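Local coordinates for Mgp-operon protein 3 (Mycoplasma pneumoniae, PDB 6RJ1) that probably takes part, as the P40/P90 adhesin of the cell surface, in attaching the bacterium to sugar-bearing host cells together with the adhesin P1, at residues Tyr173-Gly178 against Glu240-Thr245; Thr219-Asp224 against Ala576-Thr581; Asp613-Val618 against Pro744-Arg749; Tyr662-Val667 against Lys759-Glu764. All blocks are in the same frame, centred on the assembly; numbering follows the deposited sequence.

Interaction 1 of 4, residues Tyr173-Gly178 against Glu240-Thr245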
loop_
_atom_site.group_PDB
_atom_site.type_symbol
_atom_site.label_atom_id
_atom_site.label_comp_id
_atom_site.label_asym_id
_atom_site.label_seq_id
_atom_site.Cartn_x
_atom_site.Cartn_y
_atom_site.Cartn_z
ATOM N N TYR A 173 2.642 -14.826 5.757
ATOM C CA TYR A 173 2.157 -16.195 5.973
ATOM C C TYR A 173 0.649 -16.346 5.760
ATOM O O TYR A 173 0.107 -17.429 5.996
ATOM C CB TYR A 173 2.588 -16.726 7.356
ATOM C CG TYR A 173 4.066 -16.559 7.603
ATOM C CD1 TYR A 173 5.002 -17.305 6.890
ATOM C CD2 TYR A 173 4.535 -15.622 8.513
ATOM C CE1 TYR A 173 6.367 -17.129 7.086
ATOM C CE2 TYR A 173 5.901 -15.442 8.723
ATOM C CZ TYR A 173 6.812 -16.195 8.004
ATOM O OH TYR A 173 8.155 -16.002 8.187
ATOM N N THR A 174 -0.021 -15.268 5.297
ATOM C CA THR A 174 -1.455 -15.273 5.021
ATOM C C THR A 174 -1.686 -16.105 3.754
ATOM O O THR A 174 -1.204 -15.713 2.686
ATOM C CB THR A 174 -2.006 -13.832 4.902
ATOM O OG1 THR A 174 -1.726 -13.106 6.101
ATOM C CG2 THR A 174 -3.506 -13.794 4.604
ATOM N N PRO A 175 -2.373 -17.267 3.851
ATOM C CA PRO A 175 -2.603 -18.072 2.641
ATOM C C PRO A 175 -3.765 -17.544 1.798
ATOM O O PRO A 175 -4.596 -16.790 2.302
ATOM C CB PRO A 175 -2.881 -19.472 3.197
ATOM C CG PRO A 175 -3.418 -19.254 4.565
ATOM C CD PRO A 175 -3.008 -17.880 5.038
ATOM N N ASN A 176 -3.823 -17.949 0.517
ATOM C CA ASN A 176 -4.879 -17.578 -0.438
ATOM C C ASN A 176 -6.302 -17.812 0.109
ATOM O O ASN A 176 -7.132 -16.915 -0.010
ATOM C CB ASN A 176 -4.681 -18.307 -1.785
ATOM C CG ASN A 176 -3.682 -17.665 -2.718
ATOM O OD1 ASN A 176 -3.404 -16.452 -2.674
ATOM N ND2 ASN A 176 -3.142 -18.468 -3.612
ATOM N N ALA A 177 -6.568 -18.987 0.739
ATOM C CA ALA A 177 -7.870 -19.320 1.336
ATOM C C ALA A 177 -8.207 -18.401 2.524
ATOM O O ALA A 177 -9.386 -18.141 2.792
ATOM C CB ALA A 177 -7.901 -20.772 1.767
ATOM N N GLY A 178 -7.168 -17.903 3.195
ATOM C CA GLY A 178 -7.293 -16.951 4.289
ATOM C C GLY A 178 -7.864 -15.638 3.789
ATOM O O GLY A 178 -8.590 -14.980 4.520
ATOM N N GLU A 240 -4.975 -15.481 12.755
ATOM C CA GLU A 240 -5.661 -15.292 11.479
ATOM C C GLU A 240 -6.035 -16.659 10.884
ATOM O O GLU A 240 -5.266 -17.612 11.041
ATOM C CB GLU A 240 -4.860 -14.407 10.504
ATOM C CG GLU A 240 -3.444 -14.876 10.195
ATOM C CD GLU A 240 -2.898 -14.302 8.906
ATOM O OE1 GLU A 240 -3.535 -14.512 7.848
ATOM O OE2 GLU A 240 -1.838 -13.640 8.949
ATOM N N PRO A 241 -7.226 -16.793 10.244
ATOM C CA PRO A 241 -7.637 -18.114 9.735
ATOM C C PRO A 241 -6.902 -18.612 8.494
ATOM O O PRO A 241 -6.429 -17.815 7.681
ATOM C CB PRO A 241 -9.130 -17.935 9.468
ATOM C CG PRO A 241 -9.282 -16.502 9.162
ATOM C CD PRO A 241 -8.270 -15.773 9.994
ATOM N N LEU A 242 -6.839 -19.949 8.344
ATOM C CA LEU A 242 -6.232 -20.614 7.191
ATOM C C LEU A 242 -7.177 -20.520 6.000
ATOM O O LEU A 242 -6.721 -20.423 4.859
ATOM C CB LEU A 242 -5.940 -22.083 7.509
ATOM C CG LEU A 242 -4.726 -22.344 8.377
ATOM C CD1 LEU A 242 -4.874 -23.641 9.107
ATOM C CD2 LEU A 242 -3.447 -22.360 7.549
ATOM N N ASP A 243 -8.496 -20.547 6.282
ATOM C CA ASP A 243 -9.582 -20.447 5.314
ATOM C C ASP A 243 -10.661 -19.539 5.909
ATOM O O ASP A 243 -11.312 -19.914 6.885
ATOM C CB ASP A 243 -10.147 -21.848 5.000
ATOM C CG ASP A 243 -10.981 -21.975 3.733
ATOM O OD1 ASP A 243 -11.459 -20.932 3.219
ATOM O OD2 ASP A 243 -11.160 -23.122 3.252
ATOM N N SER A 244 -10.833 -18.342 5.330
ATOM C CA SER A 244 -11.817 -17.361 5.785
ATOM C C SER A 244 -13.263 -17.683 5.372
ATOM O O SER A 244 -14.201 -16.995 5.785
ATOM C CB SER A 244 -11.420 -15.961 5.349
ATOM O OG SER A 244 -10.501 -15.422 6.279
ATOM N N THR A 245 -13.431 -18.738 4.573
ATOM C CA THR A 245 -14.715 -19.251 4.120
ATOM C C THR A 245 -15.242 -20.229 5.192
ATOM O O THR A 245 -16.446 -20.496 5.255
ATOM C CB THR A 245 -14.536 -19.798 2.678
ATOM O OG1 THR A 245 -14.921 -18.785 1.747
ATOM C CG2 THR A 245 -15.285 -21.111 2.401
#
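Thr174 and Glu240 form the polar end of this contact, with side chains that cross at about a right angle. The hydroxyl OG1 of Thr174 lies 2.9 Å from Glu240 OE1 and equally 2.9 Å from Glu240 OE2, so it faces the fork of the carboxylate. Glu240 reaches it with CG between the backbone N and the carbonyl carbon (chi1 56°) and a chain extended beyond that point. Its acid group has further partners: Arg227 makes a salt bridge to OE1 and Thr171 a hydrogen bond to OE2, surroundings that would be expected to keep the buried carboxylate ionised.

At the other end the bonds run to backbone carbonyls of the short, weakly bonded helix that begins near Asn176. Ser244 N donates to Ala177 O at 2.9 Å, with the N-H nearly straight (162°) but placed above the carbonyl plane. The neighbouring hydroxyl, Ser244 OG, donates to Gly178 O at 2.6 Å. Two consecutive carbonyls are thus held by one serine, while Asp243 OD1 closes an Asx turn by accepting from Thr245 N.

Between these ends the packing is van der Waals. Pro175 CG and Ala177 CB rest against the carbonyl oxygen Leu242 O, the latter at 3.3 Å; the one apolar side-chain pair is Pro175 CG with Leu242 CD2, 4.3 Å apart.

Strand 239-241 pairs antiparallel with strand 356-358, whose Leu357 touches both Pro175 and Leu242. The start of helix 176-179 therefore packs against the loop leaving a two-stranded sheet.

Interaction 2 of 4, residues Thr219-Asp224 against Ala576-Thr581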
loop_
_atom_site.group_PDB
_atom_site.type_symbol
_atom_site.label_atom_id
_atom_site.label_comp_id
_atom_site.label_asym_id
_atom_site.label_seq_id
_atom_site.Cartn_x
_atom_site.Cartn_y
_atom_site.Cartn_z
ATOM N N THR A 219 -22.665 -8.566 -5.287
ATOM C CA THR A 219 -22.663 -7.235 -4.674
ATOM C C THR A 219 -21.565 -7.016 -3.615
ATOM O O THR A 219 -21.359 -5.879 -3.177
ATOM C CB THR A 219 -24.048 -6.924 -4.097
ATOM O OG1 THR A 219 -24.327 -7.828 -3.024
ATOM C CG2 THR A 219 -25.142 -6.973 -5.139
ATOM N N GLY A 220 -20.878 -8.084 -3.216
ATOM C CA GLY A 220 -19.820 -7.979 -2.224
ATOM C C GLY A 220 -19.407 -9.281 -1.584
ATOM O O GLY A 220 -19.376 -10.325 -2.239
ATOM N N PHE A 221 -19.038 -9.215 -0.302
ATOM C CA PHE A 221 -18.580 -10.380 0.443
ATOM C C PHE A 221 -19.076 -10.362 1.885
ATOM O O PHE A 221 -19.180 -9.295 2.495
ATOM C CB PHE A 221 -17.038 -10.535 0.351
ATOM C CG PHE A 221 -16.217 -9.368 0.854
ATOM C CD1 PHE A 221 -15.901 -8.306 0.014
ATOM C CD2 PHE A 221 -15.715 -9.355 2.150
ATOM C CE1 PHE A 221 -15.118 -7.231 0.473
ATOM C CE2 PHE A 221 -14.932 -8.288 2.609
ATOM C CZ PHE A 221 -14.638 -7.230 1.767
ATOM N N LYS A 222 -19.389 -11.559 2.414
ATOM C CA LYS A 222 -19.866 -11.791 3.774
ATOM C C LYS A 222 -18.807 -11.393 4.820
ATOM O O LYS A 222 -17.626 -11.728 4.674
ATOM C CB LYS A 222 -20.280 -13.256 3.944
ATOM C CG LYS A 222 -21.530 -13.636 3.165
ATOM C CD LYS A 222 -22.148 -14.913 3.700
ATOM C CE LYS A 222 -23.456 -15.241 3.013
ATOM N NZ LYS A 222 -23.994 -16.562 3.443
ATOM N N LEU A 223 -19.235 -10.655 5.864
ATOM C CA LEU A 223 -18.349 -10.181 6.940
ATOM C C LEU A 223 -18.517 -10.947 8.268
ATOM O O LEU A 223 -17.868 -10.597 9.258
ATOM C CB LEU A 223 -18.536 -8.668 7.162
ATOM C CG LEU A 223 -18.134 -7.752 6.013
ATOM C CD1 LEU A 223 -18.655 -6.362 6.232
ATOM C CD2 LEU A 223 -16.630 -7.716 5.833
ATOM N N ASP A 224 -19.368 -11.993 8.280
ATOM C CA ASP A 224 -19.655 -12.816 9.461
ATOM C C ASP A 224 -18.511 -13.752 9.887
ATOM O O ASP A 224 -18.413 -14.102 11.067
ATOM C CB ASP A 224 -20.958 -13.615 9.248
ATOM C CG ASP A 224 -20.932 -14.644 8.130
ATOM O OD1 ASP A 224 -20.280 -14.379 7.090
ATOM O OD2 ASP A 224 -21.590 -15.712 8.285
ATOM N N ALA A 576 -20.116 -6.694 3.068
ATOM C CA ALA A 576 -19.443 -5.546 2.487
ATOM C C ALA A 576 -19.990 -5.385 1.071
ATOM O O ALA A 576 -20.439 -6.365 0.478
ATOM C CB ALA A 576 -17.944 -5.774 2.448
ATOM N N LEU A 577 -19.997 -4.157 0.550
ATOM C CA LEU A 577 -20.519 -3.881 -0.780
ATOM C C LEU A 577 -19.396 -3.459 -1.709
ATOM O O LEU A 577 -18.915 -2.324 -1.653
ATOM C CB LEU A 577 -21.664 -2.858 -0.726
ATOM C CG LEU A 577 -22.822 -3.213 0.204
ATOM C CD1 LEU A 577 -23.529 -1.988 0.669
ATOM C CD2 LEU A 577 -23.773 -4.168 -0.449
ATOM N N ALA A 578 -18.940 -4.423 -2.528
ATOM C CA ALA A 578 -17.831 -4.292 -3.469
ATOM C C ALA A 578 -18.104 -5.135 -4.701
ATOM O O ALA A 578 -18.735 -6.184 -4.599
ATOM C CB ALA A 578 -16.545 -4.762 -2.809
ATOM N N TRP A 579 -17.623 -4.693 -5.865
ATOM C CA TRP A 579 -17.829 -5.428 -7.110
ATOM C C TRP A 579 -16.689 -5.199 -8.096
ATOM O O TRP A 579 -15.977 -4.188 -8.003
ATOM C CB TRP A 579 -19.181 -5.053 -7.747
ATOM C CG TRP A 579 -19.306 -3.586 -8.032
ATOM C CD1 TRP A 579 -18.870 -2.926 -9.143
ATOM C CD2 TRP A 579 -19.820 -2.585 -7.142
ATOM N NE1 TRP A 579 -19.072 -1.576 -8.998
ATOM C CE2 TRP A 579 -19.656 -1.337 -7.778
ATOM C CE3 TRP A 579 -20.393 -2.619 -5.856
ATOM C CZ2 TRP A 579 -20.085 -0.139 -7.193
ATOM C CZ3 TRP A 579 -20.774 -1.427 -5.262
ATOM C CH2 TRP A 579 -20.651 -0.210 -5.940
ATOM N N SER A 580 -16.543 -6.127 -9.058
ATOM C CA SER A 580 -15.549 -6.084 -10.127
ATOM C C SER A 580 -15.837 -4.900 -11.064
ATOM O O SER A 580 -16.987 -4.719 -11.503
ATOM C CB SER A 580 -15.587 -7.392 -10.915
ATOM O OG SER A 580 -14.846 -7.304 -12.121
ATOM N N THR A 581 -14.799 -4.096 -11.357
ATOM C CA THR A 581 -14.917 -2.928 -12.237
ATOM C C THR A 581 -14.142 -3.102 -13.541
ATOM O O THR A 581 -13.758 -2.112 -14.163
ATOM C CB THR A 581 -14.509 -1.656 -11.512
ATOM O OG1 THR A 581 -13.150 -1.769 -11.094
ATOM C CG2 THR A 581 -15.427 -1.320 -10.361
#
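The Phe221 ring carries Ala576 CB on one face and Ala578 CB at its edge. Ala576 CB stands 3.7 Å from the centroid of the Phe221 ring and only 14° off the ring normal, which meets the geometry of a CH-pi contact, with a slight shift toward the rim. Ala578 CB lies near the ring plane, 4.3 Å from Phe221 CE1. The second flat group, the indole of Trp579, is met at its edge, where Thr219 O lies near its plane, closest to CE3. Its NE1 is engaged elsewhere, by Gly600 O.

In Phe221, CG falls between the backbone N and the carbonyl carbon (chi1 58°). Leu223 adds an aliphatic contact, its CD1 3.9 Å from Ala576 CB, and Tyr229 of strand 229-230 touches both Phe221 and Leu223.

The backbones run antiparallel and exchange bonds between one pair of residues. Ala576 N donates to Phe221 O at 2.8 Å in a nearly straight bond (167°), and the return bond from Phe221 N to Ala576 O is longer, 3.3 Å. Beyond it, the bond from Ala578 N to Thr219 O is weak, and Gly220 CA points its hydrogens at Ala576 O and Ala578 O. Strand 220-222 thereby joins strand 575-577 in a branched mixed sheet, part of which belongs to the MgpC adhesin family of the beta-propeller clan.

Every touching residue is buried, and no charged group takes part; the contact consists of backbone hydrogen bonds, CA-H...O contacts and small aliphatic groups against an aromatic face, so cohesion comes from backbone hydrogen bonding together with apolar burial, without any salt bridge between the segments.

Interaction 3 of 4, residues Asp613-Val618 against Pro744-Arg749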
loop_
_atom_site.group_PDB
_atom_site.type_symbol
_atom_site.label_atom_id
_atom_site.label_comp_id
_atom_site.label_asym_id
_atom_site.label_seq_id
_atom_site.Cartn_x
_atom_site.Cartn_y
_atom_site.Cartn_z
ATOM N N ASP A 613 -20.243 -22.440 -25.319
ATOM C CA ASP A 613 -19.385 -23.424 -24.639
ATOM C C ASP A 613 -17.982 -22.806 -24.353
ATOM O O ASP A 613 -16.966 -23.513 -24.274
ATOM C CB ASP A 613 -19.280 -24.719 -25.479
ATOM C CG ASP A 613 -19.180 -26.004 -24.671
ATOM O OD1 ASP A 613 -18.300 -26.082 -23.773
ATOM O OD2 ASP A 613 -19.963 -26.943 -24.952
ATOM N N THR A 614 -17.961 -21.470 -24.197
ATOM C CA THR A 614 -16.796 -20.641 -23.895
ATOM C C THR A 614 -17.203 -19.578 -22.886
ATOM O O THR A 614 -18.032 -18.720 -23.188
ATOM C CB THR A 614 -16.082 -20.104 -25.170
ATOM O OG1 THR A 614 -15.242 -19.007 -24.812
ATOM C CG2 THR A 614 -17.037 -19.650 -26.269
ATOM N N PHE A 615 -16.645 -19.665 -21.671
ATOM C CA PHE A 615 -16.948 -18.728 -20.596
ATOM C C PHE A 615 -16.031 -17.511 -20.590
ATOM O O PHE A 615 -15.027 -17.477 -21.300
ATOM C CB PHE A 615 -16.968 -19.432 -19.221
ATOM C CG PHE A 615 -15.749 -20.251 -18.852
ATOM C CD1 PHE A 615 -14.592 -19.635 -18.379
ATOM C CD2 PHE A 615 -15.781 -21.639 -18.914
ATOM C CE1 PHE A 615 -13.469 -20.393 -18.027
ATOM C CE2 PHE A 615 -14.658 -22.399 -18.558
ATOM C CZ PHE A 615 -13.510 -21.770 -18.116
ATOM N N ALA A 616 -16.411 -16.497 -19.797
ATOM C CA ALA A 616 -15.697 -15.244 -19.548
ATOM C C ALA A 616 -16.230 -14.702 -18.226
ATOM O O ALA A 616 -17.406 -14.922 -17.892
ATOM C CB ALA A 616 -15.949 -14.244 -20.666
ATOM N N TYR A 617 -15.368 -14.032 -17.453
ATOM C CA TYR A 617 -15.786 -13.478 -16.168
ATOM C C TYR A 617 -16.138 -11.978 -16.259
ATOM O O TYR A 617 -16.427 -11.354 -15.246
ATOM C CB TYR A 617 -14.752 -13.790 -15.074
ATOM C CG TYR A 617 -14.834 -15.221 -14.585
ATOM C CD1 TYR A 617 -15.780 -15.603 -13.639
ATOM C CD2 TYR A 617 -13.966 -16.195 -15.069
ATOM C CE1 TYR A 617 -15.857 -16.917 -13.180
ATOM C CE2 TYR A 617 -14.036 -17.516 -14.622
ATOM C CZ TYR A 617 -14.983 -17.871 -13.674
ATOM O OH TYR A 617 -15.066 -19.171 -13.229
ATOM N N VAL A 618 -16.174 -11.434 -17.487
ATOM C CA VAL A 618 -16.493 -10.033 -17.789
ATOM C C VAL A 618 -17.755 -9.940 -18.644
ATOM O O VAL A 618 -18.073 -10.875 -19.385
ATOM C CB VAL A 618 -15.338 -9.253 -18.467
ATOM C CG1 VAL A 618 -15.267 -7.831 -17.944
ATOM C CG2 VAL A 618 -13.994 -9.950 -18.315
ATOM N N PRO A 744 -6.458 -19.923 -13.790
ATOM C CA PRO A 744 -7.483 -20.291 -14.778
ATOM C C PRO A 744 -7.358 -19.557 -16.116
ATOM O O PRO A 744 -6.541 -18.647 -16.255
ATOM C CB PRO A 744 -8.806 -19.991 -14.052
ATOM C CG PRO A 744 -8.437 -19.264 -12.786
ATOM C CD PRO A 744 -6.983 -18.955 -12.812
ATOM N N GLU A 745 -8.156 -19.979 -17.110
ATOM C CA GLU A 745 -8.168 -19.374 -18.440
ATOM C C GLU A 745 -9.560 -19.411 -19.042
ATOM O O GLU A 745 -10.205 -20.460 -19.030
ATOM C CB GLU A 745 -7.099 -19.980 -19.379
ATOM C CG GLU A 745 -6.704 -21.427 -19.100
ATOM C CD GLU A 745 -5.294 -21.813 -19.513
ATOM O OE1 GLU A 745 -5.133 -22.878 -20.153
ATOM O OE2 GLU A 745 -4.349 -21.055 -19.193
ATOM N N ALA A 746 -10.039 -18.253 -19.524
ATOM C CA ALA A 746 -11.369 -18.105 -20.115
ATOM C C ALA A 746 -11.374 -18.391 -21.613
ATOM O O ALA A 746 -10.488 -17.932 -22.336
ATOM C CB ALA A 746 -11.917 -16.713 -19.842
ATOM N N GLY A 747 -12.377 -19.152 -22.048
ATOM C CA GLY A 747 -12.578 -19.538 -23.441
ATOM C C GLY A 747 -12.378 -21.012 -23.744
ATOM O O GLY A 747 -12.335 -21.397 -24.918
ATOM N N ASN A 748 -12.272 -21.848 -22.689
ATOM C CA ASN A 748 -12.020 -23.287 -22.794
ATOM C C ASN A 748 -13.269 -24.120 -23.166
ATOM O O ASN A 748 -13.975 -23.777 -24.120
ATOM C CB ASN A 748 -11.338 -23.818 -21.513
ATOM C CG ASN A 748 -9.913 -23.343 -21.283
ATOM O OD1 ASN A 748 -9.496 -23.115 -20.145
ATOM N ND2 ASN A 748 -9.121 -23.204 -22.344
ATOM N N ARG A 749 -13.505 -25.227 -22.430
ATOM C CA ARG A 749 -14.578 -26.202 -22.655
ATOM C C ARG A 749 -15.248 -26.654 -21.327
ATOM O O ARG A 749 -15.632 -27.826 -21.196
ATOM C CB ARG A 749 -13.999 -27.408 -23.436
ATOM C CG ARG A 749 -12.709 -27.982 -22.824
ATOM C CD ARG A 749 -11.962 -28.924 -23.751
ATOM N NE ARG A 749 -11.175 -28.213 -24.760
ATOM C CZ ARG A 749 -11.441 -28.215 -26.064
ATOM N NH1 ARG A 749 -12.479 -28.898 -26.537
ATOM N NH2 ARG A 749 -10.671 -27.538 -26.905
#
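The first torsions of Phe615 and Thr614 start their side chains toward the loop Pro744-Arg749. In Phe615, CG falls between the backbone N and the carbonyl carbon (chi1 53°), and the ring it carries meets Glu745 and Ala746; in Thr614, OG1 is anti to the backbone N (chi1 162°) and comes beside Gly747. Both residues belong to the second strand of a small beta hairpin, in which 609-611 pairs antiparallel with 614-616, the latter only weakly bonded.

The aromatic ring gives the main contact. Its CE1 lies 3.4 Å from Glu745 O, and the same Phe615 atom lies 3.7 Å from Ala746 CA; the approach to the ring is oblique. Ala746 CB, in turn, is 4.2 Å from Phe615 CD1 and also near the Phe615 carbonyl and Ala616 CA.

No hydrogen bond crosses this interface. Phe615 O and Gly747 N are 3.2 Å apart, yet the angle is too poor for a bond, so the loop lies against the strand without extending its sheet. Gly747 has a positive phi, and its CA is the atom nearest Thr614 OG1.

The contact lies at the surface, and Glu745, Asn748 and Arg749 also touch a crystal neighbour, which may influence their conformations. On the inner side, Phe670 of helix 666-673 touches Pro744 and Ala746 and meets the Tyr617 ring with planes at about 45°, so one aromatic residue contacts both segments.

At the far end the acid meets the arginine backbone rather than its guanidinium: Asp613 OD1 is 3.9 Å from Arg749 CA.

Interaction 4 of 4, residues Tyr662-Val667 against Lys759-Glu764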
loop_
_atom_site.group_PDB
_atom_site.type_symbol
_atom_site.label_atom_id
_atom_site.label_comp_id
_atom_site.label_asym_id
_atom_site.label_seq_id
_atom_site.Cartn_x
_atom_site.Cartn_y
_atom_site.Cartn_z
ATOM N N TYR A 662 -13.169 -9.402 -1.693
ATOM C CA TYR A 662 -12.543 -10.642 -1.252
ATOM C C TYR A 662 -13.467 -11.816 -1.542
ATOM O O TYR A 662 -13.259 -12.907 -1.004
ATOM C CB TYR A 662 -12.246 -10.575 0.244
ATOM C CG TYR A 662 -11.007 -9.786 0.607
ATOM C CD1 TYR A 662 -9.753 -10.161 0.127
ATOM C CD2 TYR A 662 -11.069 -8.735 1.515
ATOM C CE1 TYR A 662 -8.596 -9.484 0.514
ATOM C CE2 TYR A 662 -9.918 -8.063 1.922
ATOM C CZ TYR A 662 -8.685 -8.441 1.419
ATOM O OH TYR A 662 -7.555 -7.774 1.808
ATOM N N GLY A 663 -14.488 -11.576 -2.373
ATOM C CA GLY A 663 -15.485 -12.567 -2.759
ATOM C C GLY A 663 -14.843 -13.769 -3.411
ATOM O O GLY A 663 -14.191 -13.637 -4.447
ATOM N N ASP A 664 -14.979 -14.933 -2.772
ATOM C CA ASP A 664 -14.422 -16.219 -3.188
ATOM C C ASP A 664 -15.093 -16.704 -4.480
ATOM O O ASP A 664 -15.985 -17.555 -4.462
ATOM C CB ASP A 664 -14.548 -17.228 -2.034
ATOM C CG ASP A 664 -13.829 -18.530 -2.255
ATOM O OD1 ASP A 664 -12.774 -18.519 -2.930
ATOM O OD2 ASP A 664 -14.315 -19.566 -1.747
ATOM N N ASP A 665 -14.674 -16.108 -5.603
ATOM C CA ASP A 665 -15.207 -16.357 -6.939
ATOM C C ASP A 665 -14.087 -16.229 -7.990
ATOM O O ASP A 665 -12.990 -15.733 -7.687
ATOM C CB ASP A 665 -16.338 -15.344 -7.231
ATOM C CG ASP A 665 -17.212 -15.706 -8.420
ATOM O OD1 ASP A 665 -18.043 -16.637 -8.287
ATOM O OD2 ASP A 665 -17.059 -15.067 -9.485
ATOM N N GLY A 666 -14.388 -16.676 -9.206
ATOM C CA GLY A 666 -13.478 -16.615 -10.341
ATOM C C GLY A 666 -13.171 -15.208 -10.815
ATOM O O GLY A 666 -12.026 -14.923 -11.171
ATOM N N VAL A 667 -14.183 -14.314 -10.820
ATOM C CA VAL A 667 -14.031 -12.935 -11.294
ATOM C C VAL A 667 -12.948 -12.178 -10.488
ATOM O O VAL A 667 -12.084 -11.548 -11.096
ATOM C CB VAL A 667 -15.379 -12.169 -11.402
ATOM C CG1 VAL A 667 -16.025 -11.933 -10.044
ATOM C CG2 VAL A 667 -15.221 -10.863 -12.169
ATOM N N LYS A 759 -11.723 -20.409 -7.724
ATOM C CA LYS A 759 -12.017 -19.291 -6.844
ATOM C C LYS A 759 -10.768 -19.012 -5.982
ATOM O O LYS A 759 -9.731 -19.638 -6.203
ATOM C CB LYS A 759 -13.302 -19.535 -6.032
ATOM C CG LYS A 759 -13.520 -20.951 -5.513
ATOM C CD LYS A 759 -14.940 -21.084 -4.968
ATOM C CE LYS A 759 -15.272 -22.458 -4.451
ATOM N NZ LYS A 759 -14.572 -22.764 -3.176
ATOM N N ILE A 760 -10.821 -18.029 -5.079
ATOM C CA ILE A 760 -9.679 -17.648 -4.230
ATOM C C ILE A 760 -9.216 -18.817 -3.345
ATOM O O ILE A 760 -8.024 -19.138 -3.322
ATOM C CB ILE A 760 -9.951 -16.351 -3.409
ATOM C CG1 ILE A 760 -10.495 -15.206 -4.290
ATOM C CG2 ILE A 760 -8.703 -15.911 -2.646
ATOM C CD1 ILE A 760 -11.065 -14.033 -3.513
ATOM N N SER A 761 -10.170 -19.468 -2.657
ATOM C CA SER A 761 -9.902 -20.588 -1.762
ATOM C C SER A 761 -9.254 -21.787 -2.457
ATOM O O SER A 761 -8.497 -22.501 -1.803
ATOM C CB SER A 761 -11.163 -20.995 -1.006
ATOM O OG SER A 761 -12.222 -21.302 -1.896
ATOM N N THR A 762 -9.511 -21.994 -3.771
ATOM C CA THR A 762 -8.932 -23.131 -4.514
ATOM C C THR A 762 -7.625 -22.760 -5.253
ATOM O O THR A 762 -6.914 -23.660 -5.710
ATOM C CB THR A 762 -9.959 -23.800 -5.432
ATOM O OG1 THR A 762 -10.358 -22.890 -6.454
ATOM C CG2 THR A 762 -11.169 -24.316 -4.670
ATOM N N LEU A 763 -7.295 -21.446 -5.322
ATOM C CA LEU A 763 -6.073 -20.922 -5.937
ATOM C C LEU A 763 -4.860 -21.371 -5.118
ATOM O O LEU A 763 -4.842 -21.212 -3.891
ATOM C CB LEU A 763 -6.125 -19.386 -6.041
ATOM C CG LEU A 763 -5.117 -18.714 -6.984
ATOM C CD1 LEU A 763 -5.523 -18.875 -8.443
ATOM C CD2 LEU A 763 -4.965 -17.246 -6.655
ATOM N N GLU A 764 -3.878 -21.982 -5.815
ATOM C CA GLU A 764 -2.636 -22.535 -5.266
ATOM C C GLU A 764 -1.470 -21.594 -5.559
ATOM O O GLU A 764 -1.198 -21.296 -6.726
ATOM C CB GLU A 764 -2.341 -23.918 -5.887
ATOM C CG GLU A 764 -3.360 -25.007 -5.585
ATOM C CD GLU A 764 -3.235 -26.266 -6.432
ATOM O OE1 GLU A 764 -4.289 -26.825 -6.814
ATOM O OE2 GLU A 764 -2.092 -26.696 -6.717
#
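Lys759 lays its side chain beside Asp664, and the two cross obliquely. Its CB is 3.3 Å from Asp664 OD1 and its CG 3.6 Å from the same oxygen. One atom further, CD has moved to the second oxygen, 3.6 Å from Asp664 OD2, and CE follows the same oxygen at longer range. A bend at chi4 (72°) then brings NZ back to 3.5 Å from Asp664 OD2, a salt bridge, while NZ also donates to Ser761 OG.

That serine completes the grip on the carboxylate. Ser761 N donates to Asp664 OD1 at 2.8 Å, almost straight (176°), and Ser761 OG donates to Asp664 OD2 at 2.7 Å; both come on the syn side, the N-H well out of the carboxylate plane and the hydroxyl closer to it. Each carboxylate oxygen thus has a donor, and the lysine charge would further stabilise the anion. Ile760 CD1, meanwhile, approaches Tyr662 O and Gly663 O.

The gripped loop is a type I turn, Ile760 to Leu763. Asp664 centres an inverse gamma turn, and Asp665 is the N-cap of helix 666-673, accepting from Val667 N. Ile760 and Leu763 rest on Val669, so the turn packs against the first part of that helix.

In the fold
Following the chain, interaction 1 closes a loop of 61 residues between its segments. Residues 219-224 lie inside that loop but pair far ahead with 576-581, so interactions 1 and 2 cross. Interactions 3 and 4 come in series after both of these and cross each other: 662-667 lies within the loop that interaction 3 closes, and 759-764 comes after it. Interaction 4 touches all the others. Asn176 ND2 makes a probable, weak hydrogen bond to Leu763 O, Phe221 packs on Tyr662 and Gly663, and Tyr617 packs on Gly666 and Val667. Together they join helix 176-179, the branched sheet, the 609-616 hairpin and helix 666-673 to the long connection between strands 723-732 and 779-786.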